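PDB 6JUF: SspB protein from Streptomyces clavuligerus, which probably acts as a metal-dependent DNase in the SspABCD-SspE anti-phage defence system, which senses DNA phosphorothioation. Local coordinates for residues Trp116-Arg121 / Ala134-Pro139; Ala146-Val151 / Lys171-Ile176; Ala183-Gly188 / Leu207-Gly212. One frame throughout, in Å; residues are numbered along the deposited sequence.

Interaction 1: Trp116-Arg121 / Ala134-Pro139; sequences WLLSSR and AFHLAP
Leu118 meets Phe135 and His136 in a small buried contact between the last turn of helix 107-118 and helix 129-137. The apolar part rests on one methyl group. CD1 of Leu118 comes within 4.2 Å of CG of Phe135, at the root of the phenyl ring. The methyl comes to the ring at a slant. The same CD1 lies 3.8 Å from NE2 of the His136 imidazole, again at an oblique angle. CB of Leu118 is also near this nitrogen, so the leucine brings two carbons to the end of the histidine. CG of Leu118 sits beside the backbone N (chi1 -68°), which carries the branch across to both rings. The two backbones stay apart here, with 8.5 Å between CA of Leu118 and CA of Phe135.

The contact joins helix 107-118 to the helix that follows it in the chain. This second helix makes a wider pi-type turn at Ala134-Leu137, and Phe135 and His136 both belong to that turn. CB of Phe135 lies over one face of the His136 ring, offset toward its rim. The Phe135 ring also meets His114 edge-to-face. Ala267 of helix 264-268 touches both Leu118 and His136.

No hydrogen bond crosses between the two segments; several backbone carbonyl oxygens near the contact are taken up by other residues. Ser119 N gives a weak bond to Trp116 O at 3.2 Å, where the first helix runs out. Lys68 NZ bonds to the carbonyl oxygens of Trp116 and Ser119. At the second helix, Phe135 O accepts from Arg266 NH1 and Arg269 NH2.

Interaction 2: Ala146-Val151 / Lys171-Ile176; sequences ADLTQV and KDVDCI
The first torsion of Val173 (chi1 171°) puts CG1 anti to the backbone N and leaves CG2 beside it, so that both methyls meet helix 145-159. In Leu148 the first torsion is also extended (chi1 -176°), and CG with its CD2 branch leans over the valine. CG2 of Val173 lies 3.9 Å from CG of Leu148. CD2 of Leu148 is 4.0 Å from CG1 of Val173, so it packs across the fork of the valine rather than against one arm. The same CG2 of Val173 also comes within 3.6 Å of OG1 of Thr149. This hydroxyl is turned back beside its own backbone N and donates to Leu145 O, one turn earlier. Its polar need is thus met inside its own helix while it packs against a methyl. Thr149 also touches Ile169 of the facing helix, and Leu148 reaches Ala134 of helix 129-137. CA of Thr149 and CA of Val173 are 6.5 Å apart. Val173 also touches Leu145 and Ile152. It therefore fills a hole of four residues, Leu145, Leu148, Thr149 and Ile152, as a single knob in a buried contact between two successive helices that cross steeply.

Interaction 3: Ala183-Gly188 / Leu207-Gly212; sequences AQRLRG and LMEQVG
Arg185 grips the carboxylate of Glu209 side-on, with two nitrogens bonded to two oxygens. NE of Arg185 donates to OE1 of Glu209 at 2.8 Å, and NH2 of Arg185 donates to OE2 of Glu209 at 2.9 Å. Both bonds are nearly straight. Both oxygens lie in the plane of the guanidinium, at its edge. The carboxylate is twisted by 32° against that plane. Each oxygen is therefore met on its syn side, but from clearly outside the carboxylate plane.

Bends in both side chains make the pairing possible. Glu209 turns at its second torsion (chi2 58°), which brings its carboxylate toward the arginine although its CB does not point there. Arg185 is bent there too, in the opposite sense (chi2 -52°). Its CD then packs 3.8 Å from CB of Gln210. Arg185 and Gln210 also touch Trp219.

OE1 of Glu209 has a second donor. Gln210 N bonds to it at 2.8 Å and uses the anti lone pair. This oxygen is thus held by a side chain and by the backbone, which fixes the turn of the carboxylate. The two bonds it accepts, and the guanidinium charge, would favour the ionised glutamate. The bond also satisfies a backbone N-H of strand 208-211. Glu209 and Val211 pair through their backbones with Glu220 and Glu218 of strand 218-221, while Gln210 N is engaged by the carboxylate.

Leu186 N bonds to Ala183 O at 3.0 Å, as expected in a 3-10 turn. That turn also packs on the second subunit, where Ala183 touches Leu107 of that chain. The arrangement is a side-on bidentate arginine-carboxylate salt bridge, tying a 3-10 turn to the outermost strand, within this chain, of a three-stranded antiparallel sheet.

Overall arrangement
The three interactions follow one another along the chain. The centre of interaction 2 lies about 14 Å from the centres of interactions 1 and 3. Interactions 1 and 3 are about 21 Å apart between centres, but CE1 of Phe135 lies 4.3 Å from CD1 of Leu207. Helix 129-137 links the first two, with CB of Ala134 lying 4.0 Å from CD1 of Leu148. Helix 166-180 passes on to the sheet, where CG2 of Ile176 lies 4.2 Å from SD of Met208. Interactions 1 and 2 are buried, whereas interaction 3 is at the surface, beside the second subunit. All three lie away from Glu18, a magnesium ligand of this protein; no magnesium is bound to this chain.

Interaction 1: Trp116-Arg121 / Ala134-Pro139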
ATOM      1  N   TRP B 116      11.239  13.405  -1.518  1.00  7.74           N
ATOM      2  CA  TRP B 116      12.552  12.979  -2.010  1.00  6.83           C
ATOM      3  C   TRP B 116      12.605  12.782  -3.495  1.00  7.23           C
ATOM      4  O   TRP B 116      13.593  13.117  -4.130  1.00  8.08           O
ATOM      5  CB  TRP B 116      13.032  11.719  -1.324  1.00  6.86           C
ATOM      6  CG  TRP B 116      13.411  11.963   0.131  1.00  7.80           C
ATOM      7  CD1 TRP B 116      13.576  13.211   0.799  1.00  9.18           C
ATOM      8  CD2 TRP B 116      13.709  10.941   1.143  1.00  8.01           C
ATOM      9  NE1 TRP B 116      13.926  13.003   2.123  1.00  9.19           N
ATOM     10  CE2 TRP B 116      14.003  11.668   2.403  1.00  8.58           C
ATOM     11  CE3 TRP B 116      13.708   9.552   1.157  1.00  6.29           C
ATOM     12  CZ2 TRP B 116      14.333  10.982   3.595  1.00  8.42           C
ATOM     13  CZ3 TRP B 116      14.050   8.887   2.335  1.00  7.93           C
ATOM     14  CH2 TRP B 116      14.318   9.580   3.555  1.00  7.12           C
ATOM     15  N   LEU B 117      11.467  12.357  -4.074  1.00  7.93           N
ATOM     16  CA  LEU B 117      11.401  12.129  -5.524  1.00  6.69           C
ATOM     17  C   LEU B 117      11.595  13.491  -6.271  1.00  7.83           C
ATOM     18  O   LEU B 117      12.259  13.562  -7.276  1.00  8.89           O
ATOM     19  CB  LEU B 117      10.056  11.507  -5.921  1.00  6.86           C
ATOM     20  CG  LEU B 117       9.827  11.257  -7.424  1.00  6.04           C
ATOM     21  CD1 LEU B 117      10.920  10.324  -8.063  1.00  9.36           C
ATOM     22  CD2 LEU B 117       8.451  10.679  -7.673  1.00  7.01           C
ATOM     23  N   LEU B 118      10.999  14.531  -5.713  1.00  8.77           N
ATOM     24  CA  LEU B 118      11.008  15.877  -6.325  1.00  9.72           C
ATOM     25  C   LEU B 118      12.294  16.639  -5.991  1.00  9.78           C
ATOM     26  O   LEU B 118      12.651  17.624  -6.619  1.00  9.87           O
ATOM     27  CB  LEU B 118       9.770  16.662  -5.875  1.00  9.45           C
ATOM     28  CG  LEU B 118       8.414  16.185  -6.364  1.00 10.32           C
ATOM     29  CD1 LEU B 118       7.332  16.962  -5.646  1.00 14.47           C
ATOM     30  CD2 LEU B 118       8.290  16.304  -7.889  1.00 13.90           C
ATOM     31  N   SER B 119      12.995  16.141  -4.975  1.00  9.18           N
ATOM     32  CA  SER B 119      14.114  16.894  -4.365  1.00 11.27           C
ATOM     33  C   SER B 119      15.272  17.169  -5.318  1.00 11.62           C
ATOM     34  O   SER B 119      15.627  16.309  -6.101  1.00 11.01           O
ATOM     35  CB  SER B 119      14.650  16.132  -3.136  1.00 11.83           C
ATOM     36  OG  SER B 119      15.649  16.856  -2.474  1.00 14.17           O
ATOM     37  N   SER B 120      15.852  18.367  -5.207  1.00 11.49           N
ATOM     38  CA  SER B 120      17.016  18.720  -6.000  1.00 10.87           C
ATOM     39  C   SER B 120      17.852  19.673  -5.149  1.00 12.46           C
ATOM     40  O   SER B 120      17.329  20.586  -4.490  1.00 14.18           O
ATOM     41  CB  SER B 120      16.567  19.406  -7.280  1.00 12.49           C
ATOM     42  OG  SER B 120      17.674  19.762  -8.047  1.00 13.51           O
ATOM     43  N   ARG B 121      19.144  19.405  -5.117  1.00 12.56           N
ATOM     44  CA  ARG B 121      20.105  20.328  -4.486  1.00 16.98           C
ATOM     45  C   ARG B 121      21.424  20.165  -5.220  1.00 17.93           C
ATOM     46  O   ARG B 121      21.585  19.199  -5.982  1.00 14.09           O
ATOM     47  CB  ARG B 121      20.242  20.020  -2.988  1.00 17.50           C
ATOM     48  CG  ARG B 121      21.580  19.370  -2.671  1.00 28.05           C
ATOM     49  CD  ARG B 121      21.516  18.040  -1.934  1.00 34.27           C
ATOM     50  NE  ARG B 121      20.276  17.840  -1.203  1.00 33.83           N
ATOM     51  CZ  ARG B 121      19.983  18.433  -0.058  1.00 33.78           C
ATOM     52  NH1 ARG B 121      20.877  19.255   0.501  1.00 52.86           N
ATOM     53  NH2 ARG B 121      18.794  18.221   0.535  1.00 24.84           N
ATOM     54  N   ALA B 134       5.402  18.862 -13.580  1.00  8.93           N
ATOM     55  CA  ALA B 134       3.968  18.713 -13.243  1.00  7.53           C
ATOM     56  C   ALA B 134       3.658  19.428 -11.934  1.00  8.95           C
ATOM     57  O   ALA B 134       2.677  20.134 -11.823  1.00 10.49           O
ATOM     58  CB  ALA B 134       3.522  17.229 -13.160  1.00  8.31           C
ATOM     59  N   PHE B 135       4.502  19.219 -10.931  1.00  8.89           N
ATOM     60  CA  PHE B 135       4.254  19.856  -9.619  1.00  8.57           C
ATOM     61  C   PHE B 135       4.719  21.295  -9.544  1.00 10.04           C
ATOM     62  O   PHE B 135       4.002  22.112  -8.879  1.00 11.03           O
ATOM     63  CB  PHE B 135       4.865  19.033  -8.483  1.00  9.67           C
ATOM     64  CG  PHE B 135       4.056  17.803  -8.160  1.00  7.82           C
ATOM     65  CD1 PHE B 135       3.119  17.843  -7.143  1.00 10.63           C
ATOM     66  CD2 PHE B 135       4.205  16.624  -8.901  1.00 10.44           C
ATOM     67  CE1 PHE B 135       2.338  16.717  -6.836  1.00 12.12           C
ATOM     68  CE2 PHE B 135       3.438  15.495  -8.581  1.00  8.82           C
ATOM     69  CZ  PHE B 135       2.471  15.547  -7.604  1.00  7.90           C
ATOM     70  N   HIS B 136       5.874  21.633 -10.133  1.00 10.42           N
ATOM     71  CA  HIS B 136       6.525  22.922  -9.817  1.00 10.66           C
ATOM     72  C   HIS B 136       6.544  23.948 -10.935  1.00 11.79           C
ATOM     73  O   HIS B 136       6.702  25.129 -10.661  1.00 12.55           O
ATOM     74  CB  HIS B 136       7.956  22.637  -9.362  1.00 10.01           C
ATOM     75  CG  HIS B 136       8.009  21.926  -8.027  1.00 10.23           C
ATOM     76  ND1 HIS B 136       7.480  22.464  -6.919  1.00 11.69           N
ATOM     77  CD2 HIS B 136       8.598  20.738  -7.644  1.00 10.33           C
ATOM     78  CE1 HIS B 136       7.659  21.648  -5.862  1.00 12.60           C
ATOM     79  NE2 HIS B 136       8.354  20.573  -6.296  1.00 11.80           N
ATOM     80  N   LEU B 137       6.409  23.512 -12.191  1.00  9.79           N
ATOM     81  CA  LEU B 137       6.580  24.462 -13.353  1.00 11.81           C
ATOM     82  C   LEU B 137       5.340  24.678 -14.212  1.00 12.96           C
ATOM     83  O   LEU B 137       5.206  25.719 -14.851  1.00 14.80           O
ATOM     84  CB  LEU B 137       7.757  24.050 -14.247  1.00 12.50           C
ATOM     85  CG  LEU B 137       9.141  24.034 -13.549  1.00 13.36           C
ATOM     86  CD1 LEU B 137      10.255  23.569 -14.480  1.00 14.99           C
ATOM     87  CD2 LEU B 137       9.525  25.390 -13.051  1.00 15.37           C
ATOM     88  N   ALA B 138       4.402  23.751 -14.168  1.00 10.11           N
ATOM     89  CA  ALA B 138       3.197  23.876 -15.008  1.00 11.32           C
ATOM     90  C   ALA B 138       2.365  25.062 -14.573  1.00 11.38           C
ATOM     91  O   ALA B 138       2.249  25.312 -13.364  1.00 11.89           O
ATOM     92  CB  ALA B 138       2.331  22.595 -14.962  1.00 14.39           C
ATOM     93  N   PRO B 139       1.792  25.801 -15.525  1.00 12.58           N
ATOM     94  CA  PRO B 139       1.060  27.035 -15.115  1.00 12.94           C
ATOM     95  C   PRO B 139      -0.389  26.692 -14.666  1.00 11.46           C
ATOM     96  O   PRO B 139      -1.111  27.543 -14.209  1.00 11.29           O
ATOM     97  CB  PRO B 139       1.030  27.857 -16.398  1.00 15.04           C
ATOM     98  CG  PRO B 139       1.034  26.823 -17.477  1.00 14.08           C
ATOM     99  CD  PRO B 139       1.906  25.676 -16.970  1.00 12.33           C
TER

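Interaction 2: Ala146-Val151 / Lys171-Ile176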
ATOM      1  N   ALA B 146      -2.755  15.158 -22.558  1.00 11.76           N
ATOM      2  CA  ALA B 146      -2.127  15.844 -23.723  1.00 13.90           C
ATOM      3  C   ALA B 146      -1.576  17.209 -23.314  1.00 12.01           C
ATOM      4  O   ALA B 146      -0.473  17.604 -23.730  1.00 11.91           O
ATOM      5  CB  ALA B 146      -3.122  15.950 -24.889  1.00 15.16           C
ATOM      6  N   ASP B 147      -2.368  17.961 -22.525  1.00 14.37           N
ATOM      7  CA  ASP B 147      -1.935  19.288 -22.041  1.00 12.64           C
ATOM      8  C   ASP B 147      -0.667  19.231 -21.195  1.00 10.47           C
ATOM      9  O   ASP B 147       0.309  19.985 -21.448  1.00 13.07           O
ATOM     10  CB  ASP B 147      -2.977  20.010 -21.164  1.00 12.59           C
ATOM     11  CG  ASP B 147      -4.248  20.401 -21.926  1.00 17.17           C
ATOM     12  OD1 ASP B 147      -4.249  20.578 -23.181  1.00 17.93           O
ATOM     13  OD2 ASP B 147      -5.253  20.506 -21.177  1.00 19.69           O
ATOM     14  N   LEU B 148      -0.640  18.271 -20.268  1.00 11.50           N
ATOM     15  CA  LEU B 148       0.553  18.098 -19.450  1.00 10.17           C
ATOM     16  C   LEU B 148       1.769  17.655 -20.259  1.00 10.31           C
ATOM     17  O   LEU B 148       2.888  18.139 -20.079  1.00 11.95           O
ATOM     18  CB  LEU B 148       0.288  17.157 -18.283  1.00  9.79           C
ATOM     19  CG  LEU B 148       1.468  16.988 -17.321  1.00 10.90           C
ATOM     20  CD1 LEU B 148       1.901  18.325 -16.698  1.00 15.80           C
ATOM     21  CD2 LEU B 148       1.072  15.993 -16.242  1.00 15.06           C
ATOM     22  N   THR B 149       1.540  16.710 -21.169  1.00 10.88           N
ATOM     23  CA  THR B 149       2.609  16.324 -22.070  1.00 10.92           C
ATOM     24  C   THR B 149       3.203  17.552 -22.808  1.00 12.14           C
ATOM     25  O   THR B 149       4.433  17.716 -22.873  1.00 13.95           O
ATOM     26  CB  THR B 149       2.112  15.259 -23.081  1.00 10.54           C
ATOM     27  OG1 THR B 149       1.786  14.069 -22.345  1.00 12.36           O
ATOM     28  CG2 THR B 149       3.216  14.957 -24.143  1.00 13.85           C
ATOM     29  N   GLN B 150       2.328  18.417 -23.331  1.00 11.88           N
ATOM     30  CA  GLN B 150       2.829  19.583 -24.109  1.00 14.73           C
ATOM     31  C   GLN B 150       3.643  20.564 -23.255  1.00 12.41           C
ATOM     32  O   GLN B 150       4.682  21.101 -23.697  1.00 14.20           O
ATOM     33  CB  GLN B 150       1.678  20.267 -24.873  1.00 21.04           C
ATOM     34  CG  GLN B 150       1.254  19.420 -26.072  1.00 27.61           C
ATOM     35  CD  GLN B 150       2.428  19.029 -26.991  1.00 37.60           C
ATOM     36  OE1 GLN B 150       2.666  17.821 -27.272  1.00 34.43           O
ATOM     37  NE2 GLN B 150       3.155  20.049 -27.491  1.00 45.23           N
ATOM     38  N   VAL B 151       3.219  20.770 -22.005  1.00 11.64           N
ATOM     39  CA  VAL B 151       3.993  21.616 -21.114  1.00 13.29           C
ATOM     40  C   VAL B 151       5.380  21.040 -20.830  1.00 11.83           C
ATOM     41  O   VAL B 151       6.366  21.749 -20.868  1.00 13.40           O
ATOM     42  CB  VAL B 151       3.207  21.983 -19.843  1.00 16.24           C
ATOM     43  CG1 VAL B 151       4.061  22.850 -18.903  1.00 15.77           C
ATOM     44  CG2 VAL B 151       2.019  22.800 -20.266  1.00 23.83           C
ATOM     45  N   LYS B 171       4.646   8.782 -21.690  1.00 10.32           N
ATOM     46  CA  LYS B 171       4.720   7.627 -20.777  1.00  7.84           C
ATOM     47  C   LYS B 171       4.953   8.128 -19.329  1.00  9.01           C
ATOM     48  O   LYS B 171       4.359   7.517 -18.373  1.00  8.50           O
ATOM     49  CB  LYS B 171       5.858   6.701 -21.217  1.00  9.99           C
ATOM     50  CG  LYS B 171       5.471   5.885 -22.456  1.00 12.62           C
ATOM     51  CD  LYS B 171       6.696   5.266 -23.103  1.00 14.47           C
ATOM     52  CE  LYS B 171       6.287   4.497 -24.361  1.00 17.63           C
ATOM     53  NZ  LYS B 171       7.458   4.161 -25.185  1.00 20.24           N
ATOM     54  N   ASP B 172       5.744   9.198 -19.150  1.00  8.00           N
ATOM     55  CA  ASP B 172       5.899   9.798 -17.790  1.00  8.39           C
ATOM     56  C   ASP B 172       4.532  10.287 -17.294  1.00  8.58           C
ATOM     57  O   ASP B 172       4.181  10.101 -16.116  1.00  9.39           O
ATOM     58  CB  ASP B 172       6.872  10.978 -17.780  1.00  7.55           C
ATOM     59  CG  ASP B 172       8.313  10.565 -17.825  1.00  7.69           C
ATOM     60  OD1 ASP B 172       8.600   9.357 -17.635  1.00  8.11           O
ATOM     61  OD2 ASP B 172       9.155  11.459 -18.024  1.00  9.36           O
ATOM     62  N   VAL B 173       3.764  10.920 -18.166  1.00  7.23           N
ATOM     63  CA  VAL B 173       2.476  11.458 -17.742  1.00  8.72           C
ATOM     64  C   VAL B 173       1.543  10.368 -17.366  1.00  8.04           C
ATOM     65  O   VAL B 173       0.816  10.463 -16.373  1.00  8.92           O
ATOM     66  CB  VAL B 173       1.910  12.397 -18.824  1.00  8.07           C
ATOM     67  CG1 VAL B 173       0.482  12.809 -18.524  1.00  8.95           C
ATOM     68  CG2 VAL B 173       2.772  13.652 -18.885  1.00  9.37           C
ATOM     69  N   ASP B 174       1.541   9.300 -18.147  1.00 10.50           N
ATOM     70  CA  ASP B 174       0.793   8.076 -17.773  1.00 10.06           C
ATOM     71  C   ASP B 174       1.202   7.530 -16.417  1.00  9.40           C
ATOM     72  O   ASP B 174       0.347   7.191 -15.581  1.00  9.70           O
ATOM     73  CB  ASP B 174       0.979   6.964 -18.809  1.00 12.38           C
ATOM     74  CG  ASP B 174       0.164   7.204 -20.057  1.00 18.40           C
ATOM     75  OD1 ASP B 174      -0.779   8.021 -20.014  1.00 20.30           O
ATOM     76  OD2 ASP B 174       0.451   6.596 -21.094  1.00 27.32           O
ATOM     77  N   CYS B 175       2.496   7.498 -16.151  1.00  8.19           N
ATOM     78  CA  CYS B 175       3.019   6.980 -14.863  1.00  7.72           C
ATOM     79  C   CYS B 175       2.645   7.886 -13.705  1.00  7.40           C
ATOM     80  O   CYS B 175       2.298   7.400 -12.608  1.00  6.86           O
ATOM     81  CB  CYS B 175       4.537   6.868 -14.950  1.00  8.32           C
ATOM     82  SG  CYS B 175       5.167   5.846 -13.553  1.00  9.87           S
ATOM     83  N   ILE B 176       2.721   9.205 -13.913  1.00  6.64           N
ATOM     84  CA  ILE B 176       2.336  10.191 -12.851  1.00  6.91           C
ATOM     85  C   ILE B 176       0.857   9.942 -12.466  1.00  8.34           C
ATOM     86  O   ILE B 176       0.524   9.892 -11.295  1.00  8.79           O
ATOM     87  CB  ILE B 176       2.506  11.634 -13.390  1.00  6.02           C
ATOM     88  CG1 ILE B 176       3.980  12.016 -13.437  1.00  7.00           C
ATOM     89  CG2 ILE B 176       1.742  12.623 -12.492  1.00  9.11           C
ATOM     90  CD1 ILE B 176       4.357  13.231 -14.292  1.00  8.36           C
TER

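Interaction 3: Ala183-Gly188 / Leu207-Gly212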
ATOM      1  N   ALA B 183      -7.237   4.118  -7.810  1.00  8.96           N
ATOM      2  CA  ALA B 183      -7.172   2.990  -8.720  1.00  9.84           C
ATOM      3  C   ALA B 183      -8.448   2.881  -9.577  1.00  8.64           C
ATOM      4  O   ALA B 183      -8.425   2.430 -10.695  1.00 11.15           O
ATOM      5  CB  ALA B 183      -6.974   1.703  -7.903  1.00 13.18           C
ATOM      6  N   GLN B 184      -9.561   3.351  -9.018  1.00  8.66           N
ATOM      7  CA  GLN B 184     -10.879   3.262  -9.711  1.00 10.35           C
ATOM      8  C   GLN B 184     -10.930   4.098 -10.991  1.00 13.47           C
ATOM      9  O   GLN B 184     -11.725   3.781 -11.894  1.00 14.13           O
ATOM     10  CB  GLN B 184     -11.981   3.719  -8.750  1.00 11.78           C
ATOM     11  CG  GLN B 184     -12.224   2.721  -7.614  1.00 15.12           C
ATOM     12  CD  GLN B 184     -11.046   2.504  -6.644  1.00 13.69           C
ATOM     13  OE1 GLN B 184     -10.614   1.330  -6.380  1.00 12.21           O
ATOM     14  NE2 GLN B 184     -10.569   3.581  -6.042  1.00 11.94           N
ATOM     15  N   ARG B 185     -10.044   5.103 -11.079  1.00 10.80           N
ATOM     16  CA  ARG B 185      -9.967   5.976 -12.287  1.00 11.83           C
ATOM     17  C   ARG B 185      -9.134   5.383 -13.377  1.00 13.58           C
ATOM     18  O   ARG B 185      -9.065   5.928 -14.503  1.00 13.79           O
ATOM     19  CB  ARG B 185      -9.381   7.311 -11.931  1.00 14.50           C
ATOM     20  CG  ARG B 185      -9.949   7.932 -10.650  1.00 15.11           C
ATOM     21  CD  ARG B 185     -11.462   8.013 -10.601  1.00 14.44           C
ATOM     22  NE  ARG B 185     -11.765   8.675  -9.334  1.00 14.63           N
ATOM     23  CZ  ARG B 185     -12.577   8.237  -8.388  1.00 15.18           C
ATOM     24  NH1 ARG B 185     -13.337   7.139  -8.556  1.00 20.37           N
ATOM     25  NH2 ARG B 185     -12.691   8.931  -7.245  1.00 17.57           N
ATOM     26  N   LEU B 186      -8.431   4.299 -13.018  1.00 13.27           N
ATOM     27  CA  LEU B 186      -7.527   3.654 -13.962  1.00 16.33           C
ATOM     28  C   LEU B 186      -8.233   2.554 -14.696  1.00 18.82           C
ATOM     29  O   LEU B 186      -9.229   1.996 -14.223  1.00 17.84           O
ATOM     30  CB  LEU B 186      -6.294   3.109 -13.251  1.00 14.55           C
ATOM     31  CG  LEU B 186      -5.497   4.169 -12.447  1.00 13.57           C
ATOM     32  CD1 LEU B 186      -4.387   3.488 -11.670  1.00 11.89           C
ATOM     33  CD2 LEU B 186      -4.914   5.253 -13.383  1.00 13.66           C
ATOM     34  N   ARG B 187      -7.762   2.271 -15.882  1.00 26.18           N
ATOM     35  CA  ARG B 187      -8.257   1.108 -16.562  1.00 29.84           C
ATOM     36  C   ARG B 187      -7.107   0.134 -16.725  1.00 28.60           C
ATOM     37  O   ARG B 187      -6.046   0.461 -17.238  1.00 28.29           O
ATOM     38  CB  ARG B 187      -8.960   1.441 -17.896  1.00 31.89           C
ATOM     39  CG  ARG B 187     -10.250   2.238 -17.714  1.00 29.41           C
ATOM     40  CD  ARG B 187     -11.153   1.586 -16.666  1.00 23.01           C
ATOM     41  NE  ARG B 187     -12.183   2.449 -16.024  1.00 30.88           N
ATOM     42  CZ  ARG B 187     -12.408   3.746 -16.221  1.00 30.32           C
ATOM     43  NH1 ARG B 187     -11.715   4.462 -17.094  1.00 41.81           N
ATOM     44  NH2 ARG B 187     -13.376   4.343 -15.528  1.00 32.57           N
ATOM     45  N   GLY B 188      -7.310  -1.065 -16.220  1.00 35.81           N
ATOM     46  CA  GLY B 188      -6.522  -2.156 -16.708  1.00 36.73           C
ATOM     47  C   GLY B 188      -6.842  -2.178 -18.193  1.00 41.47           C
ATOM     48  O   GLY B 188      -7.810  -1.519 -18.665  1.00 49.13           O
ATOM     49  N   LEU B 207      -3.447  13.312  -3.884  1.00  9.65           N
ATOM     50  CA  LEU B 207      -2.914  14.522  -4.608  1.00  8.53           C
ATOM     51  C   LEU B 207      -3.533  14.768  -5.955  1.00  8.32           C
ATOM     52  O   LEU B 207      -3.388  15.846  -6.469  1.00 10.64           O
ATOM     53  CB  LEU B 207      -1.380  14.420  -4.773  1.00  9.98           C
ATOM     54  CG  LEU B 207      -0.589  14.816  -3.519  1.00 10.25           C
ATOM     55  CD1 LEU B 207       0.844  14.268  -3.657  1.00  9.96           C
ATOM     56  CD2 LEU B 207      -0.617  16.344  -3.375  1.00 11.28           C
ATOM     57  N   MET B 208      -4.112  13.738  -6.614  1.00  9.05           N
ATOM     58  CA  MET B 208      -4.548  13.945  -8.014  1.00  9.84           C
ATOM     59  C   MET B 208      -5.882  13.231  -8.153  1.00  9.93           C
ATOM     60  O   MET B 208      -6.113  12.167  -7.529  1.00 10.49           O
ATOM     61  CB  MET B 208      -3.537  13.351  -9.005  1.00 11.38           C
ATOM     62  CG  MET B 208      -3.632  13.875 -10.436  1.00 14.14           C
ATOM     63  SD  MET B 208      -2.325  13.095 -11.389  1.00 14.39           S
ATOM     64  CE  MET B 208      -3.099  13.060 -13.036  1.00 24.52           C
ATOM     65  N   GLU B 209      -6.772  13.782  -8.963  1.00  9.91           N
ATOM     66  CA  GLU B 209      -8.086  13.194  -9.147  1.00 10.51           C
ATOM     67  C   GLU B 209      -8.548  13.393 -10.589  1.00 13.08           C
ATOM     68  O   GLU B 209      -8.103  14.300 -11.300  1.00 13.45           O
ATOM     69  CB  GLU B 209      -9.088  13.815  -8.132  1.00 12.59           C
ATOM     70  CG  GLU B 209     -10.548  13.331  -8.188  1.00 15.45           C
ATOM     71  CD  GLU B 209     -10.689  11.808  -7.979  1.00 14.38           C
ATOM     72  OE1 GLU B 209     -10.329  11.016  -8.855  1.00 14.13           O
ATOM     73  OE2 GLU B 209     -11.217  11.417  -6.902  1.00 18.85           O
ATOM     74  N   GLN B 210      -9.436  12.486 -11.004  1.00 12.53           N
ATOM     75  CA  GLN B 210     -10.122  12.592 -12.264  1.00 16.63           C
ATOM     76  C   GLN B 210     -11.204  13.659 -12.178  1.00 18.59           C
ATOM     77  O   GLN B 210     -11.915  13.754 -11.160  1.00 17.16           O
ATOM     78  CB  GLN B 210     -10.735  11.199 -12.534  1.00 16.48           C
ATOM     79  CG  GLN B 210     -11.825  11.234 -13.556  1.00 19.55           C
ATOM     80  CD  GLN B 210     -11.377  11.701 -14.902  1.00 28.92           C
ATOM     81  OE1 GLN B 210     -12.148  12.383 -15.588  1.00 42.62           O
ATOM     82  NE2 GLN B 210     -10.169  11.319 -15.328  1.00 27.99           N
ATOM     83  N   VAL B 211     -11.382  14.448 -13.235  1.00 19.66           N
ATOM     84  CA  VAL B 211     -12.441  15.427 -13.143  1.00 26.04           C
ATOM     85  C   VAL B 211     -13.438  15.329 -14.318  1.00 24.56           C
ATOM     86  O   VAL B 211     -13.067  14.994 -15.442  1.00 24.60           O
ATOM     87  CB  VAL B 211     -11.919  16.808 -12.719  1.00 29.98           C
ATOM     88  CG1 VAL B 211     -11.095  17.436 -13.826  1.00 27.59           C
ATOM     89  CG2 VAL B 211     -13.073  17.695 -12.272  1.00 43.51           C
ATOM     90  N   GLY B 212     -14.710  15.552 -13.979  1.00 36.65           N
ATOM     91  CA  GLY B 212     -15.897  15.298 -14.814  1.00 39.83           C
ATOM     92  C   GLY B 212     -15.741  14.353 -15.982  1.00 42.04           C
ATOM     93  O   GLY B 212     -15.909  14.769 -17.118  1.00 55.07           O
TER